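PDB 2WJR: N-acetylneuraminic acid outer membrane channel protein NanC from Escherichia coli, which forms a monomeric outer membrane channel of the KdgM porin family that lets the sialic acid N-acetylneuraminate enter the bacterium, with weak anion selectivity. Local coordinates for residues A[122-127]-A[150-155]; A[180-185]-A[208-213]. The protein carries 1 engineered substitution. All coordinates share one frame; numbering follows the deposited sequence.

Interaction 1 (A[122-127]-A[150-155]); sequences SRDNVH and YSKQND. With PO4 (phosphate ion), chain D.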
loop_
_atom_site.group_PDB
_atom_site.type_symbol
_atom_site.label_atom_id
_atom_site.label_comp_id
_atom_site.label_asym_id
_atom_site.label_seq_id
_atom_site.Cartn_x
_atom_site.Cartn_y
_atom_site.Cartn_z
ATOM N N SER A 122 -6.568 -13.505 -20.467
ATOM C CA SER A 122 -5.147 -13.447 -20.160
ATOM C C SER A 122 -5.013 -13.250 -18.654
ATOM O O SER A 122 -5.964 -13.492 -17.914
ATOM C CB SER A 122 -4.492 -12.323 -20.963
ATOM O OG SER A 122 -3.102 -12.205 -20.688
ATOM N N ARG A 123 -3.849 -12.784 -18.213
ATOM C CA ARG A 123 -3.579 -12.593 -16.795
ATOM C C ARG A 123 -3.052 -11.176 -16.571
ATOM O O ARG A 123 -2.064 -10.769 -17.174
ATOM C CB ARG A 123 -2.547 -13.624 -16.365
ATOM C CG ARG A 123 -2.808 -14.270 -15.065
ATOM C CD ARG A 123 -1.719 -15.278 -14.742
ATOM N NE ARG A 123 -2.005 -16.597 -15.293
ATOM C CZ ARG A 123 -2.883 -17.462 -14.784
ATOM N NH1 ARG A 123 -3.589 -17.163 -13.707
ATOM N NH2 ARG A 123 -3.057 -18.633 -15.374
ATOM N N ASP A 124 -3.712 -10.454 -15.686
ATOM C CA ASP A 124 -3.437 -9.057 -15.482
ATOM C C ASP A 124 -2.386 -8.950 -14.371
ATOM O O ASP A 124 -2.676 -8.556 -13.251
ATOM C CB ASP A 124 -4.694 -8.281 -15.134
ATOM C CG ASP A 124 -4.408 -6.844 -14.778
ATOM O OD1 ASP A 124 -3.531 -6.230 -15.419
ATOM O OD2 ASP A 124 -5.052 -6.335 -13.848
ATOM N N ASN A 125 -1.170 -9.269 -14.752
ATOM C CA ASN A 125 -0.036 -9.248 -13.828
ATOM C C ASN A 125 0.596 -7.866 -13.860
ATOM O O ASN A 125 0.528 -7.141 -14.874
ATOM C CB ASN A 125 0.975 -10.299 -14.206
ATOM C CG ASN A 125 0.383 -11.679 -14.271
ATOM O OD1 ASN A 125 -0.516 -12.025 -13.482
ATOM N ND2 ASN A 125 0.874 -12.492 -15.221
ATOM N N VAL A 126 1.207 -7.485 -12.738
ATOM C CA VAL A 126 1.647 -6.132 -12.559
ATOM C C VAL A 126 3.057 -6.049 -11.953
ATOM O O VAL A 126 3.397 -6.810 -11.047
ATOM C CB VAL A 126 0.674 -5.379 -11.656
ATOM C CG1 VAL A 126 1.303 -4.041 -11.216
ATOM C CG2 VAL A 126 -0.678 -5.153 -12.365
ATOM N N HIS A 127 3.859 -5.131 -12.480
ATOM C CA HIS A 127 5.174 -4.796 -11.912
ATOM C C HIS A 127 4.994 -3.574 -11.064
ATOM O O HIS A 127 4.537 -2.552 -11.565
ATOM C CB HIS A 127 6.166 -4.447 -13.007
ATOM C CG HIS A 127 6.492 -5.573 -13.931
ATOM N ND1 HIS A 127 7.245 -6.662 -13.547
ATOM C CD2 HIS A 127 6.192 -5.765 -15.240
ATOM C CE1 HIS A 127 7.372 -7.490 -14.566
ATOM N NE2 HIS A 127 6.747 -6.967 -15.609
ATOM N N TYR A 150 3.302 1.570 -10.826
ATOM C CA TYR A 150 3.049 0.227 -11.311
ATOM C C TYR A 150 2.649 0.235 -12.773
ATOM O O TYR A 150 2.070 1.202 -13.258
ATOM C CB TYR A 150 2.025 -0.528 -10.468
ATOM C CG TYR A 150 0.883 0.263 -9.914
ATOM C CD1 TYR A 150 -0.089 0.797 -10.751
ATOM C CD2 TYR A 150 0.732 0.433 -8.556
ATOM C CE1 TYR A 150 -1.177 1.481 -10.250
ATOM C CE2 TYR A 150 -0.343 1.121 -8.037
ATOM C CZ TYR A 150 -1.307 1.656 -8.894
ATOM O OH TYR A 150 -2.384 2.366 -8.390
ATOM N N SER A 151 2.990 -0.850 -13.435
ATOM C CA SER A 151 2.750 -1.003 -14.875
ATOM C C SER A 151 2.272 -2.398 -15.184
ATOM O O SER A 151 2.576 -3.355 -14.475
ATOM C CB SER A 151 4.039 -0.723 -15.655
ATOM O OG SER A 151 5.011 -1.688 -15.337
ATOM N N LYS A 152 1.508 -2.513 -16.266
ATOM C CA LYS A 152 0.941 -3.771 -16.689
ATOM C C LYS A 152 1.922 -4.590 -17.470
ATOM O O LYS A 152 2.623 -4.076 -18.352
ATOM C CB LYS A 152 -0.293 -3.523 -17.581
ATOM C CG LYS A 152 -1.353 -2.662 -16.965
ATOM C CD LYS A 152 -1.978 -3.332 -15.776
ATOM C CE LYS A 152 -3.334 -2.783 -15.418
ATOM N NZ LYS A 152 -3.944 -3.550 -14.328
ATOM N N GLN A 153 1.963 -5.883 -17.178
ATOM C CA GLN A 153 2.782 -6.784 -17.959
ATOM C C GLN A 153 2.075 -7.127 -19.297
ATOM O O GLN A 153 2.721 -7.258 -20.334
ATOM C CB GLN A 153 3.066 -8.053 -17.164
ATOM C CG GLN A 153 3.828 -9.124 -17.900
ATOM C CD GLN A 153 4.245 -10.256 -16.978
ATOM O OE1 GLN A 153 3.419 -10.826 -16.251
ATOM N NE2 GLN A 153 5.534 -10.579 -16.990
ATOM N N ASN A 154 0.758 -7.278 -19.241
ATOM C CA ASN A 154 -0.026 -7.791 -20.384
ATOM C C ASN A 154 -0.982 -6.726 -20.921
ATOM O O ASN A 154 -0.871 -5.555 -20.560
ATOM C CB ASN A 154 -0.745 -9.072 -19.955
ATOM C CG ASN A 154 0.203 -10.218 -19.742
ATOM O OD1 ASN A 154 1.159 -10.379 -20.497
ATOM N ND2 ASN A 154 -0.044 -11.031 -18.707
ATOM N N ASP A 155 -1.934 -7.107 -21.778
ATOM C CA ASP A 155 -2.728 -6.112 -22.510
ATOM C C ASP A 155 -3.928 -5.622 -21.714
ATOM O O ASP A 155 -5.074 -5.892 -22.057
ATOM C CB ASP A 155 -3.160 -6.696 -23.874
ATOM C CG ASP A 155 -3.877 -5.692 -24.745
ATOM O OD1 ASP A 155 -3.730 -4.466 -24.506
ATOM O OD2 ASP A 155 -4.595 -6.145 -25.687
HETATM P P PO4 D . -1.876 -16.502 -19.275
HETATM O O1 PO4 D . -1.315 -17.578 -20.174
HETATM O O2 PO4 D . -1.304 -16.734 -17.892
HETATM O O3 PO4 D . -1.453 -15.131 -19.781
HETATM O O4 PO4 D . -3.388 -16.600 -19.270
HETATM O O HOH W 1 -2.900 -9.781 -22.375
HETATM O O HOH W 2 -1.191 -6.848 -16.895
HETATM O O HOH W 3 7.109 -8.072 -18.131
#

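Interaction 2 (A[180-185]-A[208-213]); sequences ITPYIE and IGVSFK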
loop_
_atom_site.group_PDB
_atom_site.type_symbol
_atom_site.label_atom_id
_atom_site.label_comp_id
_atom_site.label_asym_id
_atom_site.label_seq_id
_atom_site.Cartn_x
_atom_site.Cartn_y
_atom_site.Cartn_z
ATOM N N ILE A 180 -0.188 5.051 21.226
ATOM C CA ILE A 180 -1.344 5.562 20.452
ATOM C C ILE A 180 -0.876 6.662 19.493
ATOM O O ILE A 180 -0.391 7.711 19.918
ATOM C CB ILE A 180 -2.483 6.150 21.327
ATOM C CG1 ILE A 180 -2.934 5.160 22.409
ATOM C CG2 ILE A 180 -3.684 6.535 20.461
ATOM C CD1 ILE A 180 -4.031 5.746 23.324
ATOM N N THR A 181 -1.027 6.404 18.195
ATOM C CA THR A 181 -0.522 7.311 17.187
ATOM C C THR A 181 -1.614 7.648 16.181
ATOM O O THR A 181 -1.754 6.959 15.186
ATOM C CB THR A 181 0.707 6.704 16.460
ATOM O OG1 THR A 181 1.706 6.358 17.426
ATOM C CG2 THR A 181 1.299 7.693 15.466
ATOM N N PRO A 182 -2.404 8.703 16.455
ATOM C CA PRO A 182 -3.333 9.195 15.433
ATOM C C PRO A 182 -2.568 9.723 14.228
ATOM O O PRO A 182 -1.446 10.196 14.369
ATOM C CB PRO A 182 -4.069 10.345 16.138
ATOM C CG PRO A 182 -3.821 10.126 17.603
ATOM C CD PRO A 182 -2.449 9.551 17.664
ATOM N N TYR A 183 -3.164 9.622 13.044
ATOM C CA TYR A 183 -2.546 10.194 11.851
ATOM C C TYR A 183 -3.558 10.706 10.850
ATOM O O TYR A 183 -4.720 10.298 10.841
ATOM C CB TYR A 183 -1.625 9.178 11.165
ATOM C CG TYR A 183 -2.291 7.937 10.643
ATOM C CD1 TYR A 183 -2.428 6.805 11.445
ATOM C CD2 TYR A 183 -2.755 7.867 9.331
ATOM C CE1 TYR A 183 -3.027 5.643 10.954
ATOM C CE2 TYR A 183 -3.343 6.715 8.832
ATOM C CZ TYR A 183 -3.475 5.605 9.639
ATOM O OH TYR A 183 -4.057 4.456 9.160
ATOM N N ILE A 184 -3.099 11.622 10.020
ATOM C CA ILE A 184 -3.871 12.063 8.866
ATOM C C ILE A 184 -3.043 11.793 7.624
ATOM O O ILE A 184 -1.823 11.699 7.698
ATOM C CB ILE A 184 -4.255 13.551 8.966
ATOM C CG1 ILE A 184 -3.023 14.436 9.034
ATOM C CG2 ILE A 184 -5.140 13.747 10.173
ATOM C CD1 ILE A 184 -3.344 15.916 8.934
ATOM N N GLU A 185 -3.717 11.669 6.495
ATOM C CA GLU A 185 -3.073 11.218 5.280
ATOM C C GLU A 185 -3.757 11.814 4.071
ATOM O O GLU A 185 -4.978 11.891 4.017
ATOM C CB GLU A 185 -3.103 9.680 5.226
ATOM C CG GLU A 185 -2.636 9.057 3.921
ATOM C CD GLU A 185 -2.645 7.538 3.947
ATOM O OE1 GLU A 185 -2.392 6.913 2.885
ATOM O OE2 GLU A 185 -2.891 6.972 5.022
ATOM N N ILE A 208 -7.940 9.406 7.610
ATOM C CA ILE A 208 -7.624 9.612 9.012
ATOM C C ILE A 208 -7.602 8.259 9.690
ATOM O O ILE A 208 -8.411 7.378 9.388
ATOM C CB ILE A 208 -8.636 10.548 9.697
ATOM C CG1 ILE A 208 -8.202 10.845 11.144
ATOM C CG2 ILE A 208 -10.025 9.925 9.648
ATOM C CD1 ILE A 208 -8.430 12.305 11.576
ATOM N N GLY A 209 -6.646 8.090 10.600
ATOM C CA GLY A 209 -6.498 6.824 11.286
ATOM C C GLY A 209 -5.740 6.931 12.591
ATOM O O GLY A 209 -5.305 8.003 13.002
ATOM N N VAL A 210 -5.588 5.781 13.234
ATOM C CA VAL A 210 -4.829 5.695 14.479
ATOM C C VAL A 210 -4.254 4.300 14.607
ATOM O O VAL A 210 -4.898 3.306 14.278
ATOM C CB VAL A 210 -5.700 6.060 15.718
ATOM C CG1 VAL A 210 -6.964 5.257 15.718
ATOM C CG2 VAL A 210 -4.921 5.880 17.025
ATOM N N SER A 211 -3.019 4.247 15.075
ATOM C CA SER A 211 -2.341 2.994 15.299
ATOM C C SER A 211 -2.117 2.831 16.799
ATOM O O SER A 211 -1.681 3.763 17.457
ATOM C CB SER A 211 -0.988 2.979 14.589
ATOM O OG SER A 211 -0.356 1.739 14.801
ATOM N N PHE A 212 -2.393 1.631 17.294
ATOM C CA PHE A 212 -2.246 1.274 18.705
ATOM C C PHE A 212 -1.196 0.191 18.889
ATOM O O PHE A 212 -1.350 -0.902 18.342
ATOM C CB PHE A 212 -3.554 0.720 19.228
ATOM C CG PHE A 212 -4.706 1.671 19.136
ATOM C CD1 PHE A 212 -5.632 1.568 18.107
ATOM C CD2 PHE A 212 -4.891 2.642 20.107
ATOM C CE1 PHE A 212 -6.726 2.435 18.039
ATOM C CE2 PHE A 212 -5.986 3.509 20.059
ATOM C CZ PHE A 212 -6.900 3.411 19.022
ATOM N N LYS A 213 -0.145 0.493 19.653
ATOM C CA LYS A 213 0.865 -0.511 20.033
ATOM C C LYS A 213 0.409 -1.268 21.259
ATOM O O LYS A 213 -0.468 -0.805 21.989
ATOM C CB LYS A 213 2.196 0.138 20.377
ATOM C CG LYS A 213 2.858 0.908 19.284
ATOM C CD LYS A 213 4.210 1.418 19.769
ATOM C CE LYS A 213 4.768 2.469 18.835
ATOM N NZ LYS A 213 4.907 1.930 17.448
HETATM O O HOH W 4 1.146 3.700 18.331
#

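Interaction 1 (A[122-127]-A[150-155])
Lys152 and Asp124 form a salt bridge where the two strands give way to loops. The bend at chi2 (-66°) turns Lys152 CD toward Asp124 OD1; from there the extended end of the chain brings NZ within 2.9 Å of Asp124 OD1, on the syn lone pair of that oxygen; its link to OD2 is weak. Since OD2 also pairs with Lys110, the carboxylate has two ammonium partners, which would probably favour its charged form. One water ties this group to the backbone, donating to Asp124 OD1 and Asn125 O while accepting from Asn154 N.

Asn125 and Gln153 lie side by side and point the same way, their amide planes 68° apart. Asn125 ND2 donates over 3.2 Å to Gln153 OE1, nearly in line with the acceptor C=O. Gln153 OE1 is also hydrogen-bonded to the Tyr107 hydroxyl, and Asn125 OD1 to the backbone N of Lys110. A second water bridges Gln153 NE2 and His127 NE2, lying 2.8 Å from His127 NE2 in the ring plane; the Tyr105 hydroxyl holds His127 ND1.

Gln153 N reaches Asn125 O at 3.0 Å, and His127 and Ser151 exchange two backbone bonds. Octane touches Gln153, consistent with an outward-facing side here. The ladder of this hairpin thus hands over to side-chain bonds and waters at the extracellular end of the porin β-barrel.

Interaction 2 (A[180-185]-A[208-213])
Thr181 with Ser211 and Tyr183 with Gly209 form successive hydrogen-bonded pairs of an antiparallel ladder, the strand directions 158° apart and the axes 4.4 Å apart at their closest. Each pair exchanges two N-H···O bonds, the shortest from Tyr183 N to Gly209 O at 2.7 Å, with the donor lying above the carbonyl plane. CA-H···O contacts, such as Pro182 CA to Gly209 O, accompany them at the non-hydrogen-bonded pairs.

On the face with Thr181 and Ser211, the Tyr183 ring does most of the touching: CG stands between the backbone N and the carbonyl carbon (chi1 63°), and the ring leans over Gly209. Gly209 CA sits 3.8 Å from the ring centroid and only 18° off the normal, a CH-π contact, while Gly209 C lies over the same ring toward its rim. The ring occupies the place a CB on Gly209 would take. The hydroxyl is bonded to Asp3 of strand 2-9. An alanine in place of Tyr183 would probably leave the Gly209 backbone uncovered and Asp3 without its hydroxyl partner. Nearby, a water links Thr181 OG1 to Ser211 O.

The other face is apolar. Ile180 CG2 meets Val210 CG2 at 3.7 Å, the two side chains running alongside each other, and Phe212 CE2 at 3.8 Å. Farther along, Ile184 CG2 touches Ile208 CD1 at 3.9 Å.

Tyrosine over glycine on the adjacent strand is consistent with the aromatic rescue of glycine, known as a mortise-tenon joint in autotransporter β-barrels; here it joins strands beside the seam where the last strand meets the first.

In the fold
Both contacts pair neighbouring antiparallel strands of the same barrel, but they lie on opposite sides of the chain's centre, with their own centres 33 Å apart and no residue in common. Interaction 1 joins strands 126-136 and 141-152 at the extracellular end, is partly buried, and relies on charges, amides and waters once the ladder stops. Interaction 2 joins strands 180-188 and 198-212 within the membrane-spanning wall; it is a surface contact with a continuous ladder. Its two faces differ sharply: isoleucines, valine and phenylalanine on one, probably lipid-facing, and tyrosine, threonine and serine on the other, probably lining the pore.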